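Local coordinates for outer membrane protein SusF (Bacteroides thetaiotaomicron, PDB 4FE9) that binds starch at the cell surface through its carbohydrate-binding modules before the glycan is imported into the periplasm for degradation, at residues Asp318-Val322 / Asp360-Glu364; Leu263-Ala269 / Asp305-Pro311; Lys330-Gly334 / Gly345-Tyr350. One frame throughout, in Å; residues are numbered along the deposited sequence.

Interaction 1. Residues Asp318-Val322 / Asp360-Glu364. With GLC (alpha-D-glucopyranose), chain C.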
# COMPACT_ATOMS: atom_id res chain seq x y z
N ASP A 318 0.65 -13.04 -14.83
CA ASP A 318 1.68 -12.09 -15.18
C ASP A 318 1.17 -10.65 -14.97
O ASP A 318 -0.02 -10.42 -14.82
CB ASP A 318 2.06 -12.31 -16.64
CG ASP A 318 0.84 -12.43 -17.53
OD1 ASP A 318 0.36 -11.38 -17.99
OD2 ASP A 318 0.27 -13.56 -17.62
N PHE A 319 2.09 -9.71 -14.84
CA PHE A 319 1.74 -8.31 -14.68
C PHE A 319 2.78 -7.42 -15.34
O PHE A 319 3.93 -7.82 -15.54
CB PHE A 319 1.57 -7.94 -13.20
CG PHE A 319 2.79 -8.24 -12.36
CD1 PHE A 319 3.69 -7.21 -12.01
CD2 PHE A 319 2.97 -9.50 -11.79
CE1 PHE A 319 4.81 -7.48 -11.21
CE2 PHE A 319 4.14 -9.80 -11.07
CZ PHE A 319 5.05 -8.79 -10.74
N GLY A 320 2.38 -6.19 -15.64
CA GLY A 320 3.27 -5.24 -16.28
C GLY A 320 3.26 -3.91 -15.55
O GLY A 320 3.67 -3.82 -14.37
N PHE A 321 2.70 -2.89 -16.20
CA PHE A 321 2.50 -1.61 -15.53
C PHE A 321 1.51 -1.78 -14.35
O PHE A 321 0.48 -2.45 -14.48
CB PHE A 321 1.99 -0.56 -16.54
CG PHE A 321 1.88 0.82 -15.98
CD1 PHE A 321 2.98 1.67 -15.98
CD2 PHE A 321 0.68 1.24 -15.38
CE1 PHE A 321 2.94 2.90 -15.29
CE2 PHE A 321 0.58 2.53 -14.83
CZ PHE A 321 1.73 3.36 -14.77
N VAL A 322 1.91 -1.30 -13.17
CA VAL A 322 1.08 -1.36 -11.99
C VAL A 322 1.02 0.02 -11.33
O VAL A 322 1.80 0.90 -11.67
CB VAL A 322 1.62 -2.39 -10.94
CG1 VAL A 322 1.81 -3.75 -11.57
CG2 VAL A 322 2.92 -1.90 -10.34
N ASP A 360 -0.98 -6.94 -3.97
CA ASP A 360 -0.16 -5.71 -4.04
C ASP A 360 1.15 -5.93 -4.82
O ASP A 360 2.00 -6.72 -4.40
CB ASP A 360 0.19 -5.19 -2.63
CG ASP A 360 -1.03 -5.07 -1.71
OD1 ASP A 360 -2.19 -5.17 -2.22
OD2 ASP A 360 -0.83 -4.86 -0.49
N LYS A 361 1.38 -5.11 -5.83
CA LYS A 361 2.62 -5.14 -6.57
C LYS A 361 3.35 -3.78 -6.51
O LYS A 361 2.71 -2.71 -6.50
CB LYS A 361 2.35 -5.53 -8.03
CG LYS A 361 1.68 -6.88 -8.18
CD LYS A 361 0.74 -6.90 -9.34
CE LYS A 361 -0.06 -8.19 -9.38
NZ LYS A 361 -1.38 -7.95 -10.01
N VAL A 362 4.68 -3.83 -6.38
CA VAL A 362 5.53 -2.64 -6.50
C VAL A 362 6.65 -2.93 -7.51
O VAL A 362 7.19 -4.03 -7.54
CB VAL A 362 6.14 -2.25 -5.12
CG1 VAL A 362 7.11 -1.11 -5.26
CG2 VAL A 362 5.04 -1.91 -4.14
N ILE A 363 6.86 -2.01 -8.46
CA ILE A 363 8.01 -2.09 -9.37
C ILE A 363 8.79 -0.81 -9.27
O ILE A 363 8.19 0.26 -9.22
CB ILE A 363 7.54 -2.30 -10.80
CG1 ILE A 363 6.80 -3.61 -10.92
CG2 ILE A 363 8.72 -2.22 -11.79
CD1 ILE A 363 6.01 -3.78 -12.23
N GLU A 364 10.09 -0.91 -8.95
CA GLU A 364 11.00 0.25 -8.96
C GLU A 364 12.15 0.06 -9.95
O GLU A 364 12.62 -1.06 -10.16
CB GLU A 364 11.56 0.53 -7.57
CG GLU A 364 10.48 0.78 -6.51
CD GLU A 364 9.76 2.14 -6.70
OE1 GLU A 364 8.64 2.18 -7.27
OE2 GLU A 364 10.33 3.17 -6.29
C1 GLC C . -1.26 -13.20 -21.78
C2 GLC C . -0.57 -12.02 -21.10
C3 GLC C . -0.22 -10.95 -22.10
C4 GLC C . 0.61 -11.54 -23.22
C5 GLC C . -0.11 -12.71 -23.83
C6 GLC C . 0.74 -13.37 -24.91
O2 GLC C . -1.45 -11.48 -20.13
O3 GLC C . 0.50 -9.88 -21.47
O4 GLC C . 0.77 -10.58 -24.23
O5 GLC C . -0.43 -13.69 -22.83
O6 GLC C . -0.01 -14.46 -25.45
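Phe319 and Lys361 open an apolar contact that Val322 and Ile363 extend. The aliphatic part of the lysine lies over one face of the phenyl ring, with Lys361 CD 4.2 Å from the Phe319 ring centroid and displaced toward the rim, a CH-pi contact made by a methylene rather than by the ammonium group. Ile363 meets the same ring differently: its CD1 methyl sits at the edge, 4.0 Å from Phe319 CE1, and also abuts Gly320 O at 3.2 Å. Val322 straddles the strand's two inward residues, its CG1 branch against Lys361 CB and its CG2 branch 4.1 Å from Ile363 CD1. The phenyl ring reaches them because Phe319 CG stands between its own backbone N and carbonyl carbon (chi1 56°).

No hydrogen bond joins the two segments; the polar chemistry faces the sugar. Asp318 OD1 accepts a hydrogen bond of 2.8 Å from O2 of the glucose and also forms a salt bridge with Lys308, while Asp318 OD2 takes the backbone N-H of Gly316, which restrains the carboxylate's rotation. A binding-site loop is thus packed by Phe319 and Val322 onto edge strand 360-366 of the beta-sandwich, Ig-like second carbohydrate-binding module, with Asp318 presented to the glycan.

Interaction 2. Residues Leu263-Ala269 / Asp305-Pro311; sequences LYMTGSA and DQVKFAP. With GLC (alpha-D-glucopyranose), chain C.
Asp305 approaches Ala269, its OD1 lying 3.7 Å from Ala269 CB. Gln306 follows with a two-way grip on Ser268: Gln306 O accepts from Ser268 N, and Gln306 N donates to Ser268 OG at 2.8 Å in a nearly straight bond (169°). The hydroxyl is brought there by a chi1 of 49°, which sets OG between the serine's own N and carbonyl carbon. An alanine here would remove that acceptor and is likely to leave Gln306 N without its mate where the strand pairing ends. Val307 pairs with Gly267 at a CA-CA separation of 3.9 Å, consistent with the absence of a side chain at Gly267, and Val307 CG1 touches Met265 SD.

Lys308 exchanges two backbone hydrogen bonds with Thr266; its side chain, bent at chi3 (103°), takes NZ to the glucose, where it donates to O3 at 2.6 Å and weakly to O2. On the other sheet face, Phe309 lies beside Met265, with Met265 SD 4.7 Å from the Phe309 ring centroid in an oblique Met-aromatic contact. Ala310 closes the antiparallel ladder by two backbone hydrogen bonds with Tyr264, and Leu263 CD1 rests 3.4 Å from Ala310 O. The chemistry divides by face: methionine, valine and phenylalanine pack inward, while Lys308 offers a positively charged donor to adjacent sugar hydroxyls.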
# COMPACT_ATOMS: atom_id res chain seq x y z
N LEU A 263 10.47 -15.23 -9.76
CA LEU A 263 9.91 -14.21 -10.64
C LEU A 263 10.76 -14.04 -11.89
O LEU A 263 12.00 -14.13 -11.84
CB LEU A 263 9.80 -12.86 -9.92
CG LEU A 263 8.88 -11.86 -10.62
CD1 LEU A 263 7.41 -12.23 -10.39
CD2 LEU A 263 9.16 -10.45 -10.15
N TYR A 264 10.09 -13.85 -13.02
CA TYR A 264 10.74 -13.83 -14.32
C TYR A 264 10.21 -12.66 -15.12
O TYR A 264 9.08 -12.21 -14.89
CB TYR A 264 10.46 -15.12 -15.08
CG TYR A 264 11.02 -16.37 -14.43
CD1 TYR A 264 12.28 -16.86 -14.77
CD2 TYR A 264 10.26 -17.09 -13.50
CE1 TYR A 264 12.79 -18.02 -14.18
CE2 TYR A 264 10.76 -18.23 -12.89
CZ TYR A 264 12.04 -18.67 -13.20
OH TYR A 264 12.50 -19.82 -12.64
N MET A 265 11.10 -12.07 -15.91
CA MET A 265 10.77 -10.96 -16.78
C MET A 265 10.91 -11.40 -18.22
O MET A 265 11.82 -12.17 -18.57
CB MET A 265 11.73 -9.80 -16.52
CG MET A 265 11.56 -8.61 -17.50
SD MET A 265 12.57 -7.21 -17.03
CE MET A 265 14.13 -7.72 -17.74
N THR A 266 9.89 -11.10 -19.01
CA THR A 266 9.98 -11.16 -20.45
C THR A 266 9.58 -9.79 -21.03
O THR A 266 9.49 -8.80 -20.29
CB THR A 266 9.10 -12.28 -21.02
OG1 THR A 266 9.42 -12.49 -22.40
CG2 THR A 266 7.60 -11.94 -20.87
N GLY A 267 9.47 -9.72 -22.35
CA GLY A 267 9.63 -8.45 -23.03
C GLY A 267 9.52 -8.53 -24.54
O GLY A 267 9.59 -9.63 -25.13
N SER A 268 9.26 -7.37 -25.15
CA SER A 268 9.43 -7.20 -26.60
C SER A 268 10.83 -7.62 -27.04
O SER A 268 10.97 -8.41 -27.96
CB SER A 268 9.13 -5.75 -27.04
OG SER A 268 9.80 -4.80 -26.22
N ALA A 269 11.84 -7.17 -26.31
CA ALA A 269 13.23 -7.56 -26.60
C ALA A 269 13.56 -9.06 -26.34
O ALA A 269 14.70 -9.48 -26.51
CB ALA A 269 14.20 -6.67 -25.85
N ASP A 305 11.55 -0.41 -25.23
CA ASP A 305 11.39 -1.80 -24.76
C ASP A 305 10.13 -1.91 -23.88
O ASP A 305 9.88 -1.06 -23.05
CB ASP A 305 12.63 -2.22 -23.95
CG ASP A 305 13.82 -2.64 -24.85
OD1 ASP A 305 13.57 -3.00 -26.05
OD2 ASP A 305 15.01 -2.63 -24.36
N GLN A 306 9.32 -2.94 -24.12
CA GLN A 306 8.21 -3.27 -23.20
C GLN A 306 8.50 -4.56 -22.47
O GLN A 306 9.04 -5.48 -23.05
CB GLN A 306 6.90 -3.39 -23.97
CG GLN A 306 6.44 -2.05 -24.57
CD GLN A 306 5.28 -2.20 -25.52
OE1 GLN A 306 4.24 -2.76 -25.17
NE2 GLN A 306 5.41 -1.62 -26.69
N VAL A 307 8.13 -4.62 -21.19
CA VAL A 307 8.32 -5.83 -20.39
C VAL A 307 7.10 -6.20 -19.56
O VAL A 307 6.31 -5.32 -19.18
CB VAL A 307 9.54 -5.71 -19.45
CG1 VAL A 307 10.85 -5.59 -20.27
CG2 VAL A 307 9.37 -4.56 -18.53
N LYS A 308 7.03 -7.47 -19.17
CA LYS A 308 6.07 -7.92 -18.13
C LYS A 308 6.76 -8.98 -17.22
O LYS A 308 7.81 -9.51 -17.57
CB LYS A 308 4.84 -8.55 -18.77
CG LYS A 308 3.82 -7.54 -19.24
CD LYS A 308 2.60 -8.21 -19.73
CE LYS A 308 1.49 -8.12 -18.71
NZ LYS A 308 0.18 -8.50 -19.31
N PHE A 309 6.15 -9.27 -16.08
CA PHE A 309 6.74 -10.15 -15.07
C PHE A 309 5.77 -11.26 -14.77
O PHE A 309 4.57 -11.09 -14.95
CB PHE A 309 7.04 -9.36 -13.78
CG PHE A 309 7.99 -8.24 -13.97
CD1 PHE A 309 7.53 -6.96 -14.28
CD2 PHE A 309 9.36 -8.44 -13.82
CE1 PHE A 309 8.43 -5.91 -14.46
CE2 PHE A 309 10.27 -7.40 -14.08
CZ PHE A 309 9.79 -6.13 -14.39
N ALA A 310 6.29 -12.43 -14.40
CA ALA A 310 5.44 -13.61 -14.09
C ALA A 310 6.09 -14.49 -13.02
O ALA A 310 7.32 -14.53 -12.91
CB ALA A 310 5.18 -14.43 -15.34
N PRO A 311 5.28 -15.31 -12.34
CA PRO A 311 5.82 -16.11 -11.27
C PRO A 311 6.39 -17.46 -11.76
O PRO A 311 6.77 -18.29 -10.95
CB PRO A 311 4.59 -16.33 -10.37
CG PRO A 311 3.47 -16.35 -11.29
CD PRO A 311 3.81 -15.33 -12.35
C1 GLC C . -1.26 -13.20 -21.78
C2 GLC C . -0.57 -12.02 -21.10
C3 GLC C . -0.22 -10.95 -22.10
C4 GLC C . 0.61 -11.54 -23.22
C5 GLC C . -0.11 -12.71 -23.83
C6 GLC C . 0.74 -13.37 -24.91
O2 GLC C . -1.45 -11.48 -20.13
O3 GLC C . 0.50 -9.88 -21.47
O4 GLC C . 0.77 -10.58 -24.23
O5 GLC C . -0.43 -13.69 -22.83
O6 GLC C . -0.01 -14.46 -25.45

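Interaction 3. Residues Lys330-Gly334 / Gly345-Tyr350; sequences KDLAG and GIAGWY
With Tyr350 CG anti to its carbonyl carbon (chi1 -63°), the phenol ring is directed at the end of helix 327-333, where Ala333 CB sits over one face, 4.0 Å from the Tyr350 ring centroid and offset toward the rim. Ile346 has its CG1 branch likewise anti to the carbonyl carbon, and an extended chi2 of -180° carries CD1 to within 3.6 Å of Leu332 O and near Gly334 N. Leu332 CG adds a looser apolar contact with Tyr350 CE1.

Ala333 O is gripped by two backbone donors. Gly345 N, at 3.1 Å, approaches in the carbonyl plane, whereas Ile346 N, also at 3.1 Å, comes from above it in the straighter bond (168° at the hydrogen). Tyr350 OH lies unusually close to Ile346 O, at the ring edge, and that hydrogen bond is doubtful in detail. Gly334 leaves the helix with positive phi, and a beta carbon on it would run into Ile346 CG1.

The contact joins the C-terminal end of helix 327-333 to the turn leading into strand 348-357. Tyr350 also packs on Phe301 of the neighbouring strand 294-301, while Gly348 and Tyr350 make backbone hydrogen bonds to Phe301 and Phe299.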
# COMPACT_ATOMS: atom_id res chain seq x y z
N LYS A 330 9.68 6.63 -12.42
CA LYS A 330 9.03 7.00 -13.67
C LYS A 330 9.89 8.04 -14.38
O LYS A 330 10.08 7.97 -15.60
CB LYS A 330 7.64 7.57 -13.42
CG LYS A 330 6.59 6.53 -13.21
CD LYS A 330 5.29 7.17 -12.86
CE LYS A 330 4.18 6.16 -12.91
NZ LYS A 330 3.03 6.63 -12.13
N ASP A 331 10.44 8.95 -13.59
CA ASP A 331 11.33 10.00 -14.09
C ASP A 331 12.66 9.42 -14.51
O ASP A 331 13.18 9.76 -15.58
CB ASP A 331 11.55 11.06 -13.01
CG ASP A 331 10.34 11.96 -12.81
OD1 ASP A 331 10.32 12.72 -11.83
OD2 ASP A 331 9.38 11.85 -13.61
N LEU A 332 13.27 8.62 -13.63
CA LEU A 332 14.60 8.11 -13.90
C LEU A 332 14.65 7.32 -15.21
O LEU A 332 15.56 7.51 -16.03
CB LEU A 332 15.11 7.25 -12.73
CG LEU A 332 16.46 6.59 -13.00
CD1 LEU A 332 17.58 7.63 -12.96
CD2 LEU A 332 16.74 5.42 -12.01
N ALA A 333 13.63 6.50 -15.46
CA ALA A 333 13.70 5.55 -16.58
C ALA A 333 12.70 5.87 -17.66
O ALA A 333 12.57 5.15 -18.65
CB ALA A 333 13.49 4.10 -16.07
N GLY A 334 11.91 6.91 -17.42
CA GLY A 334 10.89 7.31 -18.38
C GLY A 334 9.82 6.28 -18.57
O GLY A 334 9.42 6.00 -19.69
N GLY A 345 11.27 4.13 -21.30
CA GLY A 345 11.41 5.21 -22.29
C GLY A 345 12.85 5.66 -22.54
O GLY A 345 13.20 6.07 -23.66
N ILE A 346 13.65 5.66 -21.46
CA ILE A 346 15.04 6.07 -21.49
C ILE A 346 15.99 4.84 -21.45
O ILE A 346 16.07 4.13 -20.41
CB ILE A 346 15.33 6.96 -20.29
CG1 ILE A 346 14.36 8.15 -20.27
CG2 ILE A 346 16.78 7.38 -20.24
CD1 ILE A 346 14.57 9.08 -19.14
N ALA A 347 16.76 4.63 -22.53
CA ALA A 347 17.67 3.46 -22.62
C ALA A 347 18.71 3.50 -21.51
O ALA A 347 19.05 4.56 -21.01
CB ALA A 347 18.34 3.38 -24.00
N GLY A 348 19.12 2.32 -21.04
CA GLY A 348 20.18 2.25 -20.02
C GLY A 348 20.14 0.96 -19.20
O GLY A 348 19.31 0.08 -19.44
N TRP A 349 21.18 0.79 -18.38
CA TRP A 349 21.21 -0.24 -17.34
C TRP A 349 20.44 0.24 -16.13
O TRP A 349 20.70 1.33 -15.63
CB TRP A 349 22.67 -0.56 -16.93
CG TRP A 349 23.43 -1.36 -18.00
CD1 TRP A 349 24.22 -0.86 -19.01
CD2 TRP A 349 23.41 -2.79 -18.19
NE1 TRP A 349 24.59 -1.88 -19.87
CE2 TRP A 349 24.21 -3.08 -19.32
CE3 TRP A 349 22.84 -3.85 -17.48
CZ2 TRP A 349 24.41 -4.38 -19.78
CZ3 TRP A 349 23.06 -5.14 -17.92
CH2 TRP A 349 23.84 -5.39 -19.06
N TYR A 350 19.57 -0.62 -15.60
CA TYR A 350 18.79 -0.30 -14.40
C TYR A 350 18.80 -1.48 -13.41
O TYR A 350 18.74 -2.62 -13.82
CB TYR A 350 17.34 0.01 -14.79
CG TYR A 350 17.20 1.24 -15.69
CD1 TYR A 350 17.36 2.51 -15.18
CD2 TYR A 350 16.92 1.11 -17.04
CE1 TYR A 350 17.25 3.63 -16.00
CE2 TYR A 350 16.79 2.23 -17.86
CZ TYR A 350 16.94 3.48 -17.32
OH TYR A 350 16.83 4.60 -18.14

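How the interactions relate
All three contacts reach the same eight-stranded antiparallel sheet of the second carbohydrate-binding module. Interactions 1 and 2, with centres 11 Å apart, touch directly: Asp318 OD1 and Lys308 NZ form a salt bridge at 3.2 Å, and Phe319 O lies 2.7 Å from Phe309 N, a probable hydrogen bond. The acid and the lysine thus converge on the same glucose, in the pocket completed by Trp272, Trp315 and Asn341. The centre of interaction 3 lies about 16 Å from the centre of each of the others, away from the sugar; it is nested within the chain loop closed by interaction 1 and meets it where Phe321 CZ packs 4.2 Å from Lys330 CE.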